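Local coordinates for protein interpain A (Prevotella intermedia, PDB 3BB7) that probably acts as a cysteine protease of the C10 family, here as a prointerpain A fragment holding prodomain and catalytic domain in one chain, at residues A[8-11]-A[12-15]; A[230-234]-A[235-239]. The protein carries 1 engineered substitution. One frame throughout, in Å; residues are numbered along the deposited sequence.

Both contacts are examples of a chain reversal or helix start fastened by residues close in sequence. Nearest the N terminus, interaction 1 closes the tight turn between strands 4-9 and 14-18, at the outer end of the long antiparallel sheet and within the part related to Spi protease inhibitors. Much later, in the peptidase C10 part, interaction 2 fastens the loop that leaves strand 225-228 to the first turn of helix 234-246. The two follow in series, neither nesting nor crossing; their centres are 28 Å apart and their nearest atoms about 18 Å. Strands 4-9 and 225-228 are the outermost of the same sheet, so each contact lies beside one of its edges.

Interaction 1. Residues A[8-11]-A[12-15]; sequences KQTH and TYTV
Thr10 and Tyr13 meet because their first torsions share a setting near +60°, an ordinary one for a threonine and a less common one for a tyrosine. At chi1 71° the hydroxyl of Thr10 sits between its own backbone N and carbonyl carbon, while chi1 64° swings the Tyr13 ring back beneath it. OG1 of Thr10 consequently lies 3.4 Å above the plane of the Tyr13 ring, over its centre. The methyl shares that face: Thr10 CG2 is 4.1 Å from the ring centroid, a CH-pi contact over the ring.

The same hydroxyl oxygen collects two backbone N-H groups from the turn, at 3.3 Å from Thr12 N to Thr10 OG1 and at 3.2 Å from Tyr13 N to Thr10 OG1. The first of these makes an ST turn. Just beyond it, Thr10 N reaches Tyr13 O at 2.8 Å, in a bond straight at the hydrogen (171°), and Val15 N reaches Lys8 O, also at 2.8 Å; the return bond from Lys8 N to Val15 O is weak. Gln9 and Thr14 form the non-hydrogen-bonded pair between these rungs. Their side chains run alongside each other in the same direction, and the Gln9 amide NE2 gives a long, weak bond to Thr14 OG1.

Outside the turn, Thr12 OG1 bonds to Asp59 of helix 49-68, and the Tyr13 ring packs on Leu55 of that helix and on Val25. The arrangement is that of a tight antiparallel beta hairpin, here joining strands 4-9 and 14-18, in the part of the chain related to Spi protease inhibitors.

Interaction 2. Residues A[230-234]-A[235-239]; sequences ANYTD and EQWMD. Unlike the reference sequence in segment 230-234: Asn231 (reference Asp).
Thr233 N and the side-chain oxygen of Gln236 make the shortest side-chain bond of this helix start, 2.9 Å from Thr233 N to Gln236 OE1 and nearly straight at the hydrogen. The donor stands well above the plane of the amide carbonyl, 47° out of it. In exchange, Gln236 N donates to Thr233 OG1 at 3.1 Å. The two reciprocal bonds form a capping box, with Thr233 as N-cap. With chi1 at 65°, the Thr233 hydroxyl is turned over the first helical turn, where it can receive that N-H; the extended Gln236 chain crosses it obliquely and brings its amide back to the backbone of Thr233.

Regular helical bonding follows at once, from Trp237 N to Thr233 O and from Met238 N to Asp234 O, both at 2.9 Å. Just outside the box, Tyr232 and Trp237 meet as a hydrophobic staple, the residue before the N-cap touching the fourth one after it. Tyr232 CD1 approaches the edge of the indole at CE3, 3.6 Å away. The two rings meet obliquely, their planes 51° apart. Gln236 CB lies at the edge of the Tyr232 ring, and the amide plane stands perpendicular to that ring.

Both aromatic side chains also rest on Ile227 of strand 225-228, and Trp237 NE1 bonds to Tyr253 OH. Asp234, the first residue of the helix, is held by a salt bridge to Arg229. The chemistry therefore divides the work: reciprocal bonds give Thr233 N and Gln236 N their acceptors, apolar contact closes the turn beside them, and the negative charges of Asp234 and Glu235 probably interact favourably with the helix dipole.

Interaction 1. Residues A[8-11]-A[12-15]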
loop_
_atom_site.group_PDB
_atom_site.type_symbol
_atom_site.label_atom_id
_atom_site.label_comp_id
_atom_site.label_asym_id
_atom_site.label_seq_id
_atom_site.Cartn_x
_atom_site.Cartn_y
_atom_site.Cartn_z
ATOM N N LYS A 8 -21.713 -8.085 -4.797
ATOM C CA LYS A 8 -20.968 -9.305 -4.540
ATOM C C LYS A 8 -21.207 -9.739 -3.101
ATOM O O LYS A 8 -21.313 -8.904 -2.206
ATOM C CB LYS A 8 -19.474 -9.066 -4.760
ATOM C CG LYS A 8 -18.734 -10.352 -5.072
ATOM C CD LYS A 8 -17.389 -10.082 -5.721
ATOM C CE LYS A 8 -16.917 -11.302 -6.519
ATOM N NZ LYS A 8 -17.701 -11.477 -7.786
ATOM N N GLN A 9 -21.275 -11.047 -2.878
ATOM C CA GLN A 9 -21.564 -11.559 -1.550
ATOM C C GLN A 9 -20.740 -12.796 -1.208
ATOM O O GLN A 9 -20.599 -13.701 -2.028
ATOM C CB GLN A 9 -23.061 -11.869 -1.434
ATOM C CG GLN A 9 -23.502 -12.306 -0.044
ATOM C CD GLN A 9 -25.006 -12.376 0.112
ATOM O OE1 GLN A 9 -25.701 -13.045 -0.659
ATOM N NE2 GLN A 9 -25.518 -11.694 1.129
ATOM N N THR A 10 -20.185 -12.819 -0.001
ATOM C CA THR A 10 -19.609 -14.047 0.564
ATOM C C THR A 10 -20.348 -14.333 1.873
ATOM O O THR A 10 -21.311 -13.630 2.213
ATOM C CB THR A 10 -18.085 -13.932 0.818
ATOM O OG1 THR A 10 -17.842 -13.043 1.913
ATOM C CG2 THR A 10 -17.350 -13.417 -0.426
ATOM N N HIS A 11 -19.903 -15.345 2.618
ATOM C CA HIS A 11 -20.538 -15.664 3.905
ATOM C C HIS A 11 -20.207 -14.672 5.015
ATOM O O HIS A 11 -20.884 -14.648 6.050
ATOM C CB HIS A 11 -20.211 -17.089 4.354
ATOM C CG HIS A 11 -20.702 -18.143 3.408
ATOM N ND1 HIS A 11 -21.656 -17.890 2.445
ATOM C CD2 HIS A 11 -20.395 -19.458 3.297
ATOM C CE1 HIS A 11 -21.898 -18.997 1.765
ATOM N NE2 HIS A 11 -21.142 -19.962 2.259
ATOM N N THR A 12 -19.195 -13.831 4.790
ATOM C CA THR A 12 -18.737 -12.899 5.827
ATOM C C THR A 12 -18.904 -11.426 5.482
ATOM O O THR A 12 -18.956 -10.591 6.382
ATOM C CB THR A 12 -17.256 -13.099 6.168
ATOM O OG1 THR A 12 -16.499 -13.052 4.957
ATOM C CG2 THR A 12 -17.015 -14.454 6.845
ATOM N N TYR A 13 -18.960 -11.106 4.193
ATOM C CA TYR A 13 -19.120 -9.708 3.773
ATOM C C TYR A 13 -19.878 -9.603 2.468
ATOM O O TYR A 13 -19.930 -10.558 1.687
ATOM C CB TYR A 13 -17.776 -8.972 3.642
ATOM C CG TYR A 13 -16.868 -9.525 2.563
ATOM C CD1 TYR A 13 -17.074 -9.216 1.206
ATOM C CD2 TYR A 13 -15.809 -10.390 2.888
ATOM C CE1 TYR A 13 -16.267 -9.754 0.207
ATOM C CE2 TYR A 13 -14.983 -10.923 1.887
ATOM C CZ TYR A 13 -15.223 -10.605 0.548
ATOM O OH TYR A 13 -14.411 -11.147 -0.422
ATOM N N THR A 14 -20.443 -8.418 2.239
ATOM C CA THR A 14 -21.207 -8.125 1.034
ATOM C C THR A 14 -20.705 -6.772 0.548
ATOM O O THR A 14 -20.495 -5.847 1.360
ATOM C CB THR A 14 -22.717 -8.039 1.349
ATOM O OG1 THR A 14 -23.151 -9.276 1.939
ATOM C CG2 THR A 14 -23.551 -7.810 0.093
ATOM N N VAL A 15 -20.461 -6.674 -0.758
ATOM C CA VAL A 15 -20.105 -5.400 -1.373
ATOM C C VAL A 15 -21.418 -4.818 -1.892
ATOM O O VAL A 15 -22.139 -5.454 -2.681
ATOM C CB VAL A 15 -19.070 -5.593 -2.510
ATOM C CG1 VAL A 15 -18.868 -4.314 -3.282
ATOM C CG2 VAL A 15 -17.747 -6.105 -1.933
#

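Interaction 2. Residues A[230-234]-A[235-239]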
loop_
_atom_site.group_PDB
_atom_site.type_symbol
_atom_site.label_atom_id
_atom_site.label_comp_id
_atom_site.label_asym_id
_atom_site.label_seq_id
_atom_site.Cartn_x
_atom_site.Cartn_y
_atom_site.Cartn_z
ATOM N N ALA A 230 2.717 -8.136 14.634
ATOM C CA ALA A 230 2.672 -9.193 15.632
ATOM C C ALA A 230 3.359 -8.803 16.939
ATOM O O ALA A 230 3.054 -9.372 17.978
ATOM C CB ALA A 230 3.289 -10.459 15.082
ATOM N N ASN A 231 4.235 -7.798 16.883
ATOM C CA ASN A 231 4.923 -7.311 18.079
ATOM C C ASN A 231 4.119 -6.333 18.944
ATOM O O ASN A 231 4.555 -5.971 20.034
ATOM C CB ASN A 231 6.240 -6.629 17.675
ATOM C CG ASN A 231 7.298 -7.607 17.203
ATOM O OD1 ASN A 231 8.279 -7.200 16.605
ATOM N ND2 ASN A 231 7.115 -8.885 17.480
ATOM N N TYR A 232 2.957 -5.913 18.456
ATOM C CA TYR A 232 2.156 -4.858 19.103
ATOM C C TYR A 232 0.731 -5.304 19.397
ATOM O O TYR A 232 0.108 -6.044 18.609
ATOM C CB TYR A 232 2.070 -3.638 18.189
ATOM C CG TYR A 232 3.440 -3.001 17.954
ATOM C CD1 TYR A 232 4.283 -3.477 16.956
ATOM C CD2 TYR A 232 3.876 -1.917 18.720
ATOM C CE1 TYR A 232 5.554 -2.904 16.749
ATOM C CE2 TYR A 232 5.134 -1.346 18.512
ATOM C CZ TYR A 232 5.940 -1.815 17.508
ATOM O OH TYR A 232 7.172 -1.233 17.322
ATOM N N THR A 233 0.155 -4.793 20.489
ATOM C CA THR A 233 -1.285 -4.982 20.662
ATOM C C THR A 233 -2.018 -4.111 19.635
ATOM O O THR A 233 -1.433 -3.161 19.064
ATOM C CB THR A 233 -1.766 -4.570 22.042
ATOM O OG1 THR A 233 -1.577 -3.157 22.179
ATOM C CG2 THR A 233 -0.996 -5.309 23.155
ATOM N N ASP A 234 -3.307 -4.382 19.421
ATOM C CA ASP A 234 -4.081 -3.601 18.459
ATOM C C ASP A 234 -4.077 -2.129 18.846
ATOM O O ASP A 234 -3.947 -1.262 17.986
ATOM C CB ASP A 234 -5.526 -4.118 18.427
ATOM C CG ASP A 234 -5.621 -5.535 17.929
ATOM O OD1 ASP A 234 -4.746 -5.925 17.119
ATOM O OD2 ASP A 234 -6.579 -6.246 18.325
ATOM N N GLU A 235 -4.238 -1.845 20.141
ATOM C CA GLU A 235 -4.251 -0.456 20.598
ATOM C C GLU A 235 -2.889 0.217 20.353
ATOM O O GLU A 235 -2.809 1.393 19.953
ATOM C CB GLU A 235 -4.666 -0.375 22.074
ATOM C CG GLU A 235 -6.095 -0.903 22.321
ATOM C CD GLU A 235 -6.257 -2.471 22.189
ATOM O OE1 GLU A 235 -5.272 -3.259 22.314
ATOM O OE2 GLU A 235 -7.411 -2.933 21.957
ATOM N N GLN A 236 -1.799 -0.508 20.608
ATOM C CA GLN A 236 -0.474 0.073 20.400
ATOM C C GLN A 236 -0.237 0.350 18.923
ATOM O O GLN A 236 0.311 1.402 18.557
ATOM C CB GLN A 236 0.585 -0.891 20.912
ATOM C CG GLN A 236 0.607 -0.974 22.423
ATOM C CD GLN A 236 1.371 -2.179 22.950
ATOM O OE1 GLN A 236 1.809 -3.053 22.190
ATOM N NE2 GLN A 236 1.488 -2.260 24.268
ATOM N N TRP A 237 -0.613 -0.606 18.066
ATOM C CA TRP A 237 -0.430 -0.452 16.626
ATOM C C TRP A 237 -1.266 0.727 16.074
ATOM O O TRP A 237 -0.744 1.562 15.319
ATOM C CB TRP A 237 -0.870 -1.755 15.957
ATOM C CG TRP A 237 -0.568 -1.873 14.512
ATOM C CD1 TRP A 237 -1.474 -1.835 13.481
ATOM C CD2 TRP A 237 0.718 -2.072 13.912
ATOM N NE1 TRP A 237 -0.836 -2.018 12.278
ATOM C CE2 TRP A 237 0.511 -2.184 12.513
ATOM C CE3 TRP A 237 2.013 -2.217 14.422
ATOM C CZ2 TRP A 237 1.561 -2.410 11.615
ATOM C CZ3 TRP A 237 3.051 -2.442 13.529
ATOM C CH2 TRP A 237 2.815 -2.533 12.143
ATOM N N MET A 238 -2.532 0.839 16.490
ATOM C CA MET A 238 -3.348 1.912 15.958
ATOM C C MET A 238 -2.846 3.245 16.484
ATOM O O MET A 238 -2.884 4.228 15.771
ATOM C CB MET A 238 -4.820 1.724 16.300
ATOM C CG MET A 238 -5.466 0.556 15.591
ATOM S SD MET A 238 -5.139 0.442 13.829
ATOM C CE MET A 238 -5.777 1.992 13.176
ATOM N N ASP A 239 -2.299 3.298 17.695
ATOM C CA ASP A 239 -1.725 4.578 18.158
ATOM C C ASP A 239 -0.525 5.034 17.302
ATOM O O ASP A 239 -0.352 6.243 17.080
ATOM C CB ASP A 239 -1.369 4.490 19.644
ATOM C CG ASP A 239 -2.603 4.676 20.548
ATOM O OD1 ASP A 239 -2.470 4.462 21.774
ATOM O OD2 ASP A 239 -3.714 5.031 20.040
#